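Metagenomic carboxyl esterase MGS0156 (Uncultured organism, PDB 5D8M) probably hydrolyses carboxylic esters, as a carboxylesterase of the alpha/beta-hydrolase type. Local coordinates at residues Arg254-Ala259 / Ile317-Tyr322; Ser247-Ala252 / Val279-Ala284; Ile63-Ala68 / Tyr294-His299. All blocks are in the same frame, centred on the assembly; numbering follows the deposited sequence.

In the fold
Along the chain the six segments come in the order 63-68, 247-252, 254-259, 279-284, 294-299 and 317-322. Contacts 2 and 3 lie closest together, with centres about 9 Å apart; contact 1 is about 14 Å from contact 3 and about 16 Å from contact 2. Neighbouring strands 244-248 and 290-293 of the parallel sheet run into segments 247-252 and 294-299, which are joined by backbone bonding of Phe-251 to Pro-295. Asp-298 then reaches Ser-258, and Tyr-322 reaches Ile-63, tying contact 1 to contact 3. Contacts 1 and 2 thus both join the loop 294-299 of contact 3, which carries His-299, whose pairing with Asp-276 is consistent with part of a hydrolase catalytic triad.

Contact 1 of 3, residues Arg254-Ala259 / Ile317-Tyr322; sequences REETSA and ISKNSY
Two serine hydroxyls hold the backbones of 254-259 and 317-322 together, each accepting a main-chain N-H from the other segment. Ser-258 OG takes the N-H of Lys-319 over 3.1 Å, with an angle of 151° at the hydrogen. In return, Ala-259 N donates to Ser-318 OG at 3.0 Å and 160°; this hydroxyl sits in the crowded position between its own backbone N and carbonyl carbon.

The Lys-319 side chain lies along the carbonyls of the opposite loop. Lys-319 CB is 3.4 Å from Glu-256 O. After the bend at chi2 (-65°) the extended remainder brings Lys-319 CE to 3.4 Å from Glu-255 O. The chain crosses Glu-256 obliquely, and the salt bridge between Lys-319 NZ and Glu-256 OE1 is long at 4.0 Å. An alanine here removes the chain beyond CB, which would probably loosen the packing along the Glu-255 and Glu-256 carbonyls and lose this long salt bridge.

Water adds a second layer: one molecule donates to Glu-256 O and Lys-319 O, and another donates to Ser-258 OG over 2.9 Å while accepting from Asn-320 ND2. Further out, Asn-320 is positioned by Phe-306 N and Met-304 O, and Ser-258 N bonds to Asp-298 OD2. The arrangement is loop-to-loop packing through reciprocal serine-to-backbone bonds in an alpha/beta fold, joining the connection that follows strand 244-248 to the one leading into helix 324-338, next to the loop 294-299 that carries His-299 and is linked through Asp-298.

Contact 2 of 3, residues Ser247-Ala252 / Val279-Ala284; sequences SLAAFA and VIAADA
Three alanine methyls, all borne on bonds directed at the opposite segment, form the apolar centre of this contact. Ala-249 CB stands at the corner: Ala-281 CB and Ala-284 CB each lie 3.9 Å from it, in directions roughly at right angles, so the single methyl meets both. Ala-249 CB is also 3.8 Å from Ala-281 O, the carbonyl that begins the turn. The 3-10 segment 281-283 is consistent with this placement: Ala-284 N donates back to Ala-281 O over 3.0 Å, and the turn sets both methyls toward Ala-249.

On the strand, Ser-247 CB lies 3.7 Å from Ala-284 O, while Ser-247 OG, anti to the carbonyl carbon, bonds to Ile-286 N just past the second segment. No direct hydrogen bond joins the segments; a water donates to Leu-248 O at 2.8 Å and to Ala-284 O at 2.6 Å, bridging two carbonyls that converge on it. Another water sits near Ala-250 O and Val-279 O.

Ser-247 and Leu-248 end strand 244-248, which lies between strands 178-184 and 290-293: Ser-247 shares backbone bonds with Thr-290 and Leu-292, and Leu-248 with Ser-183 and Ala-185. Leu-248 points away from the alanines, onto Leu-327 and Ile-331 of helix 324-338.

Contact 3 of 3, residues Ile63-Ala68 / Tyr294-His299; sequences ILWRLA and YPNADH
The Trp-65 indole carries the Asn-296 amide over one face, with Asn-296 CG 3.0 Å above the ring plane and displaced toward the rim; the Phe-251 ring stacks on the other face. Amide and indole planes are 39° apart, so the amide is tilted against the ring and does not stack flat. At the edge, close to the ring plane, lie the carbonyl oxygens of Tyr-294 and Pro-295, the former 3.4 Å from Trp-65 CD1. The indole N-H itself is used by Phe-251 O, whereas Asn-296 ND2 bonds to Asp-61 O; each partner would limit rotation of its flat group. One face of the Tyr-294 ring receives Leu-67: its CD2 makes a CH-pi contact 3.9 Å from the Tyr-294 ring centroid, 24° off the normal, and the two side chains cross at about a right angle.

The backbones that carry these groups form a single beta bridge, in which Leu-64 and Pro-295 are an antiparallel non-hydrogen-bonded pair. Asn-296 N donates to Ile-63 O over 3.0 Å at a nearly straight 170°, approaching from above the carbonyl plane. Trp-65 N donates to Tyr-294 O at 2.9 Å, here within the carbonyl plane. Asn-296 also centres an inverse gamma turn, on the path from strand 290-293 of the parallel sheet to His-299. The His-299 ring bonds through ND1 to Asp-276 OD2, an arrangement consistent with the His-Asp pair of alpha/beta-hydrolase triads.

A water bridges the segments beyond the bridge, donating to Trp-65 O at 2.8 Å and accepting from Tyr-294 N at 3.0 Å. Leu-64 CD2 packs against Pro-295 N at 3.8 Å, and Ile-63 turns away onto Met-41 and Met-45 of helix 34-48.

Contact 1 of 3, residues Arg254-Ala259 / Ile317-Tyr322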
loop_
_atom_site.group_PDB
_atom_site.type_symbol
_atom_site.label_atom_id
_atom_site.label_comp_id
_atom_site.label_asym_id
_atom_site.label_seq_id
_atom_site.Cartn_x
_atom_site.Cartn_y
_atom_site.Cartn_z
ATOM N N ARG A 254 -2.708 -9.948 -16.728
ATOM C CA ARG A 254 -4.163 -9.939 -16.731
ATOM C C ARG A 254 -4.751 -11.245 -16.193
ATOM O O ARG A 254 -5.679 -11.233 -15.392
ATOM C CB ARG A 254 -4.688 -9.675 -18.137
ATOM C CG ARG A 254 -6.165 -9.445 -18.144
ATOM C CD ARG A 254 -6.693 -9.190 -19.527
ATOM N NE ARG A 254 -8.060 -8.690 -19.446
ATOM C CZ ARG A 254 -9.148 -9.448 -19.305
ATOM N NH1 ARG A 254 -10.345 -8.871 -19.252
ATOM N NH2 ARG A 254 -9.053 -10.773 -19.221
ATOM N N GLU A 255 -4.185 -12.376 -16.598
ATOM C CA GLU A 255 -4.733 -13.657 -16.180
ATOM C C GLU A 255 -4.474 -13.976 -14.699
ATOM O O GLU A 255 -5.184 -14.791 -14.122
ATOM C CB GLU A 255 -4.193 -14.789 -17.069
ATOM C CG GLU A 255 -2.762 -15.204 -16.821
ATOM C CD GLU A 255 -2.384 -16.475 -17.584
ATOM O OE1 GLU A 255 -1.365 -17.108 -17.222
ATOM O OE2 GLU A 255 -3.099 -16.845 -18.544
ATOM N N GLU A 256 -3.474 -13.342 -14.086
ATOM C CA GLU A 256 -3.250 -13.517 -12.644
ATOM C C GLU A 256 -3.839 -12.372 -11.827
ATOM O O GLU A 256 -3.514 -12.188 -10.648
ATOM C CB GLU A 256 -1.758 -13.670 -12.345
ATOM C CG GLU A 256 -1.137 -14.936 -12.968
ATOM C CD GLU A 256 -1.821 -16.244 -12.527
ATOM O OE1 GLU A 256 -2.341 -16.317 -11.389
ATOM O OE2 GLU A 256 -1.831 -17.218 -13.325
ATOM N N THR A 257 -4.721 -11.609 -12.457
ATOM C CA THR A 257 -5.422 -10.508 -11.816
ATOM C C THR A 257 -6.857 -10.994 -11.513
ATOM O O THR A 257 -7.483 -11.611 -12.365
ATOM C CB THR A 257 -5.428 -9.237 -12.733
ATOM O OG1 THR A 257 -4.084 -8.732 -12.900
ATOM C CG2 THR A 257 -6.303 -8.131 -12.157
ATOM N N SER A 258 -7.335 -10.757 -10.290
ATOM C CA SER A 258 -8.674 -11.179 -9.862
ATOM C C SER A 258 -9.790 -10.741 -10.805
ATOM O O SER A 258 -9.772 -9.625 -11.302
ATOM C CB SER A 258 -8.986 -10.626 -8.450
ATOM O OG SER A 258 -8.156 -11.213 -7.472
ATOM N N ALA A 259 -10.768 -11.623 -11.013
ATOM C CA ALA A 259 -11.864 -11.355 -11.939
ATOM C C ALA A 259 -12.492 -9.989 -11.670
ATOM O O ALA A 259 -12.689 -9.210 -12.583
ATOM C CB ALA A 259 -12.909 -12.452 -11.853
ATOM N N ILE A 317 -12.942 -12.418 -6.120
ATOM C CA ILE A 317 -11.562 -12.056 -5.835
ATOM C C ILE A 317 -10.730 -13.318 -6.068
ATOM O O ILE A 317 -10.178 -13.921 -5.142
ATOM C CB ILE A 317 -11.443 -11.489 -4.413
ATOM C CG1 ILE A 317 -12.412 -10.301 -4.286
ATOM C CG2 ILE A 317 -9.996 -11.062 -4.068
ATOM C CD1 ILE A 317 -12.543 -9.736 -2.898
ATOM N N SER A 318 -10.670 -13.709 -7.338
ATOM C CA SER A 318 -10.263 -15.052 -7.753
ATOM C C SER A 318 -8.751 -15.298 -7.810
ATOM O O SER A 318 -8.325 -16.418 -8.024
ATOM C CB SER A 318 -10.851 -15.346 -9.130
ATOM O OG SER A 318 -10.321 -14.421 -10.066
ATOM N N LYS A 319 -7.936 -14.264 -7.636
ATOM C CA LYS A 319 -6.480 -14.456 -7.691
ATOM C C LYS A 319 -5.809 -13.837 -6.461
ATOM O O LYS A 319 -4.882 -13.041 -6.586
ATOM C CB LYS A 319 -5.911 -13.852 -8.986
ATOM C CG LYS A 319 -6.417 -14.551 -10.275
ATOM C CD LYS A 319 -5.914 -16.002 -10.326
ATOM C CE LYS A 319 -6.437 -16.722 -11.570
ATOM N NZ LYS A 319 -5.898 -18.112 -11.661
ATOM N N ASN A 320 -6.274 -14.227 -5.278
ATOM C CA ASN A 320 -5.903 -13.575 -4.019
ATOM C C ASN A 320 -4.659 -14.176 -3.363
ATOM O O ASN A 320 -4.170 -13.668 -2.352
ATOM C CB ASN A 320 -7.090 -13.642 -3.050
ATOM C CG ASN A 320 -6.908 -12.753 -1.830
ATOM O OD1 ASN A 320 -6.861 -13.232 -0.699
ATOM N ND2 ASN A 320 -6.806 -11.464 -2.057
ATOM N N SER A 321 -4.159 -15.265 -3.934
ATOM C CA SER A 321 -2.992 -15.944 -3.379
ATOM C C SER A 321 -1.705 -15.162 -3.642
ATOM O O SER A 321 -1.386 -14.838 -4.789
ATOM C CB SER A 321 -2.869 -17.355 -3.953
ATOM O OG SER A 321 -3.971 -18.143 -3.558
ATOM N N TYR A 322 -0.985 -14.854 -2.568
ATOM C CA TYR A 322 0.317 -14.200 -2.646
ATOM C C TYR A 322 1.004 -14.421 -1.293
ATOM O O TYR A 322 0.323 -14.502 -0.272
ATOM C CB TYR A 322 0.204 -12.689 -2.948
ATOM C CG TYR A 322 1.560 -12.065 -3.144
ATOM C CD1 TYR A 322 2.243 -12.202 -4.360
ATOM C CD2 TYR A 322 2.194 -11.389 -2.105
ATOM C CE1 TYR A 322 3.503 -11.663 -4.536
ATOM C CE2 TYR A 322 3.463 -10.860 -2.271
ATOM C CZ TYR A 322 4.104 -10.998 -3.478
ATOM O OH TYR A 322 5.357 -10.476 -3.614
HETATM O O HOH W 1 -2.907 -11.562 -8.030
HETATM O O HOH W 2 -6.810 -10.620 -4.917
#

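Contact 2 of 3, residues Ser247-Ala252 / Val279-Ala284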
loop_
_atom_site.group_PDB
_atom_site.type_symbol
_atom_site.label_atom_id
_atom_site.label_comp_id
_atom_site.label_asym_id
_atom_site.label_seq_id
_atom_site.Cartn_x
_atom_site.Cartn_y
_atom_site.Cartn_z
ATOM N N SER A 247 8.502 2.203 -0.837
ATOM C CA SER A 247 7.331 1.876 -1.650
ATOM C C SER A 247 7.495 0.542 -2.373
ATOM O O SER A 247 8.586 0.225 -2.894
ATOM C CB SER A 247 7.068 2.984 -2.687
ATOM O OG SER A 247 6.876 4.257 -2.064
ATOM N N LEU A 248 6.389 -0.198 -2.408
ATOM C CA LEU A 248 6.197 -1.388 -3.226
ATOM C C LEU A 248 5.043 -1.098 -4.168
ATOM O O LEU A 248 3.996 -0.636 -3.724
ATOM C CB LEU A 248 5.884 -2.607 -2.364
ATOM C CG LEU A 248 7.055 -3.130 -1.535
ATOM C CD1 LEU A 248 6.505 -3.881 -0.319
ATOM C CD2 LEU A 248 7.912 -4.069 -2.369
ATOM N N ALA A 249 5.249 -1.326 -5.464
ATOM C CA ALA A 249 4.186 -1.129 -6.435
ATOM C C ALA A 249 3.812 -2.453 -7.117
ATOM O O ALA A 249 4.600 -3.012 -7.871
ATOM C CB ALA A 249 4.606 -0.083 -7.468
ATOM N N ALA A 250 2.603 -2.952 -6.851
ATOM C CA ALA A 250 2.203 -4.258 -7.368
ATOM C C ALA A 250 1.650 -4.199 -8.791
ATOM O O ALA A 250 1.075 -3.183 -9.218
ATOM C CB ALA A 250 1.179 -4.888 -6.441
ATOM N N PHE A 251 1.860 -5.294 -9.528
ATOM C CA PHE A 251 1.074 -5.592 -10.706
ATOM C C PHE A 251 1.213 -7.066 -11.021
ATOM O O PHE A 251 2.202 -7.694 -10.655
ATOM C CB PHE A 251 1.494 -4.716 -11.904
ATOM C CG PHE A 251 2.900 -4.959 -12.411
ATOM C CD1 PHE A 251 3.976 -4.225 -11.918
ATOM C CD2 PHE A 251 3.134 -5.882 -13.413
ATOM C CE1 PHE A 251 5.262 -4.434 -12.405
ATOM C CE2 PHE A 251 4.413 -6.093 -13.912
ATOM C CZ PHE A 251 5.483 -5.370 -13.407
ATOM N N ALA A 252 0.204 -7.610 -11.687
ATOM C CA ALA A 252 0.232 -8.973 -12.172
ATOM C C ALA A 252 -0.225 -8.959 -13.621
ATOM O O ALA A 252 -0.766 -7.962 -14.086
ATOM C CB ALA A 252 -0.666 -9.867 -11.332
ATOM N N VAL A 279 -4.417 0.787 -9.211
ATOM C CA VAL A 279 -3.324 1.772 -9.164
ATOM C C VAL A 279 -2.249 1.436 -10.204
ATOM O O VAL A 279 -1.786 0.306 -10.271
ATOM C CB VAL A 279 -2.672 1.818 -7.744
ATOM C CG1 VAL A 279 -1.597 2.932 -7.652
ATOM C CG2 VAL A 279 -3.752 1.993 -6.667
ATOM N N ILE A 280 -1.873 2.416 -11.017
ATOM C CA ILE A 280 -0.699 2.342 -11.912
ATOM C C ILE A 280 0.634 2.392 -11.123
ATOM O O ILE A 280 0.784 3.195 -10.195
ATOM C CB ILE A 280 -0.749 3.508 -12.938
ATOM C CG1 ILE A 280 -2.052 3.450 -13.762
ATOM C CG2 ILE A 280 0.479 3.509 -13.837
ATOM C CD1 ILE A 280 -2.346 4.715 -14.556
ATOM N N ALA A 281 1.608 1.563 -11.496
ATOM C CA ALA A 281 2.826 1.427 -10.694
ATOM C C ALA A 281 3.585 2.756 -10.549
ATOM O O ALA A 281 4.039 3.090 -9.455
ATOM C CB ALA A 281 3.734 0.378 -11.284
ATOM N N ALA A 282 3.669 3.532 -11.624
ATOM C CA ALA A 282 4.295 4.858 -11.579
ATOM C C ALA A 282 3.545 5.880 -10.681
ATOM O O ALA A 282 4.088 6.928 -10.342
ATOM C CB ALA A 282 4.450 5.422 -13.018
ATOM N N ASP A 283 2.327 5.551 -10.276
ATOM C CA ASP A 283 1.515 6.386 -9.402
ATOM C C ASP A 283 1.568 5.898 -7.956
ATOM O O ASP A 283 0.823 6.393 -7.109
ATOM C CB ASP A 283 0.050 6.383 -9.849
ATOM C CG ASP A 283 -0.162 7.009 -11.229
ATOM O OD1 ASP A 283 0.845 7.303 -11.921
ATOM O OD2 ASP A 283 -1.350 7.187 -11.619
ATOM N N ALA A 284 2.437 4.929 -7.687
ATOM C CA ALA A 284 2.405 4.216 -6.417
ATOM C C ALA A 284 3.740 4.270 -5.700
ATOM O O ALA A 284 4.049 3.410 -4.847
ATOM C CB ALA A 284 1.985 2.740 -6.642
HETATM O O HOH W 3 3.083 1.898 -2.968
HETATM O O HOH W 4 0.697 -0.625 -9.218
#

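Contact 3 of 3, residues Ile63-Ala68 / Tyr294-His299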
loop_
_atom_site.group_PDB
_atom_site.type_symbol
_atom_site.label_atom_id
_atom_site.label_comp_id
_atom_site.label_asym_id
_atom_site.label_seq_id
_atom_site.Cartn_x
_atom_site.Cartn_y
_atom_site.Cartn_z
ATOM N N ILE A 63 7.824 -13.871 -7.141
ATOM C CA ILE A 63 7.373 -12.996 -6.067
ATOM C C ILE A 63 7.524 -11.514 -6.406
ATOM O O ILE A 63 6.676 -10.697 -6.033
ATOM C CB ILE A 63 8.104 -13.284 -4.726
ATOM C CG1 ILE A 63 9.632 -13.219 -4.885
ATOM C CG2 ILE A 63 7.639 -14.643 -4.162
ATOM C CD1 ILE A 63 10.434 -13.173 -3.527
ATOM N N LEU A 64 8.591 -11.172 -7.116
ATOM C CA LEU A 64 8.913 -9.777 -7.419
ATOM C C LEU A 64 9.373 -9.647 -8.844
ATOM O O LEU A 64 10.339 -10.302 -9.238
ATOM C CB LEU A 64 10.013 -9.263 -6.495
ATOM C CG LEU A 64 9.707 -9.231 -4.999
ATOM C CD1 LEU A 64 11.020 -9.128 -4.206
ATOM C CD2 LEU A 64 8.791 -8.017 -4.685
ATOM N N TRP A 65 8.685 -8.808 -9.614
ATOM C CA TRP A 65 9.031 -8.608 -11.021
ATOM C C TRP A 65 10.446 -8.102 -11.144
ATOM O O TRP A 65 10.895 -7.306 -10.319
ATOM C CB TRP A 65 8.086 -7.612 -11.697
ATOM C CG TRP A 65 6.727 -8.155 -11.948
ATOM C CD1 TRP A 65 5.603 -7.932 -11.201
ATOM C CD2 TRP A 65 6.338 -9.023 -13.014
ATOM N NE1 TRP A 65 4.534 -8.601 -11.747
ATOM C CE2 TRP A 65 4.960 -9.287 -12.855
ATOM C CE3 TRP A 65 7.019 -9.606 -14.092
ATOM C CZ2 TRP A 65 4.248 -10.097 -13.736
ATOM C CZ3 TRP A 65 6.304 -10.420 -14.969
ATOM C CH2 TRP A 65 4.932 -10.658 -14.781
ATOM N N ARG A 66 11.135 -8.567 -12.181
ATOM C CA ARG A 66 12.465 -8.084 -12.503
ATOM C C ARG A 66 12.396 -6.982 -13.544
ATOM O O ARG A 66 12.519 -7.262 -14.725
ATOM C CB ARG A 66 13.339 -9.216 -13.055
ATOM C CG ARG A 66 13.559 -10.374 -12.115
ATOM C CD ARG A 66 14.070 -11.606 -12.862
ATOM N NE ARG A 66 13.022 -12.212 -13.680
ATOM C CZ ARG A 66 13.182 -13.304 -14.424
ATOM N NH1 ARG A 66 14.356 -13.922 -14.457
ATOM N NH2 ARG A 66 12.163 -13.787 -15.131
ATOM N N LEU A 67 12.217 -5.739 -13.113
ATOM C CA LEU A 67 12.276 -4.603 -14.019
ATOM C C LEU A 67 13.733 -4.318 -14.335
ATOM O O LEU A 67 14.620 -4.845 -13.673
ATOM C CB LEU A 67 11.585 -3.367 -13.419
ATOM C CG LEU A 67 10.122 -3.169 -13.875
ATOM C CD1 LEU A 67 9.210 -4.234 -13.287
ATOM C CD2 LEU A 67 9.604 -1.767 -13.577
ATOM N N ALA A 68 13.978 -3.495 -15.349
ATOM C CA ALA A 68 15.343 -3.219 -15.802
ATOM C C ALA A 68 16.145 -2.457 -14.749
ATOM O O ALA A 68 15.586 -1.752 -13.903
ATOM C CB ALA A 68 15.325 -2.430 -17.135
ATOM N N TYR A 294 8.460 -4.576 -6.988
ATOM C CA TYR A 294 7.176 -4.763 -7.655
ATOM C C TYR A 294 6.617 -6.165 -7.402
ATOM O O TYR A 294 6.895 -7.078 -8.162
ATOM C CB TYR A 294 7.319 -4.517 -9.168
ATOM C CG TYR A 294 7.846 -3.134 -9.539
ATOM C CD1 TYR A 294 9.220 -2.876 -9.567
ATOM C CD2 TYR A 294 6.972 -2.084 -9.839
ATOM C CE1 TYR A 294 9.712 -1.628 -9.894
ATOM C CE2 TYR A 294 7.470 -0.804 -10.178
ATOM C CZ TYR A 294 8.835 -0.599 -10.200
ATOM O OH TYR A 294 9.357 0.621 -10.526
ATOM N N PRO A 295 5.838 -6.330 -6.320
ATOM C CA PRO A 295 5.177 -7.610 -6.053
ATOM C C PRO A 295 4.348 -8.070 -7.229
ATOM O O PRO A 295 3.597 -7.281 -7.777
ATOM C CB PRO A 295 4.274 -7.304 -4.867
ATOM C CG PRO A 295 4.952 -6.143 -4.174
ATOM C CD PRO A 295 5.511 -5.312 -5.297
ATOM N N ASN A 296 4.503 -9.333 -7.599
ATOM C CA ASN A 296 3.740 -9.950 -8.670
ATOM C C ASN A 296 2.371 -10.387 -8.145
ATOM O O ASN A 296 2.162 -11.540 -7.772
ATOM C CB ASN A 296 4.516 -11.155 -9.246
ATOM C CG ASN A 296 3.929 -11.655 -10.549
ATOM O OD1 ASN A 296 2.809 -11.259 -10.943
ATOM N ND2 ASN A 296 4.663 -12.550 -11.221
ATOM N N ALA A 297 1.437 -9.450 -8.119
ATOM C CA ALA A 297 0.202 -9.624 -7.388
ATOM C C ALA A 297 -0.726 -8.494 -7.803
ATOM O O ALA A 297 -0.239 -7.403 -8.148
ATOM C CB ALA A 297 0.478 -9.577 -5.839
ATOM N N ASP A 298 -2.041 -8.702 -7.722
ATOM C CA ASP A 298 -2.947 -7.608 -8.041
ATOM C C ASP A 298 -3.179 -6.795 -6.760
ATOM O O ASP A 298 -2.627 -7.105 -5.710
ATOM C CB ASP A 298 -4.274 -8.111 -8.693
ATOM C CG ASP A 298 -5.146 -8.978 -7.746
ATOM O OD1 ASP A 298 -5.151 -8.757 -6.508
ATOM O OD2 ASP A 298 -5.892 -9.854 -8.255
ATOM N N HIS A 299 -3.978 -5.745 -6.867
ATOM C CA HIS A 299 -4.170 -4.789 -5.783
ATOM C C HIS A 299 -4.550 -5.429 -4.452
ATOM O O HIS A 299 -4.062 -5.021 -3.402
ATOM C CB HIS A 299 -5.244 -3.778 -6.194
ATOM C CG HIS A 299 -5.328 -2.592 -5.290
ATOM N ND1 HIS A 299 -4.334 -1.638 -5.224
ATOM C CD2 HIS A 299 -6.285 -2.208 -4.408
ATOM C CE1 HIS A 299 -4.686 -0.708 -4.354
ATOM N NE2 HIS A 299 -5.859 -1.034 -3.841
HETATM O O HOH W 5 10.969 -5.854 -7.952
#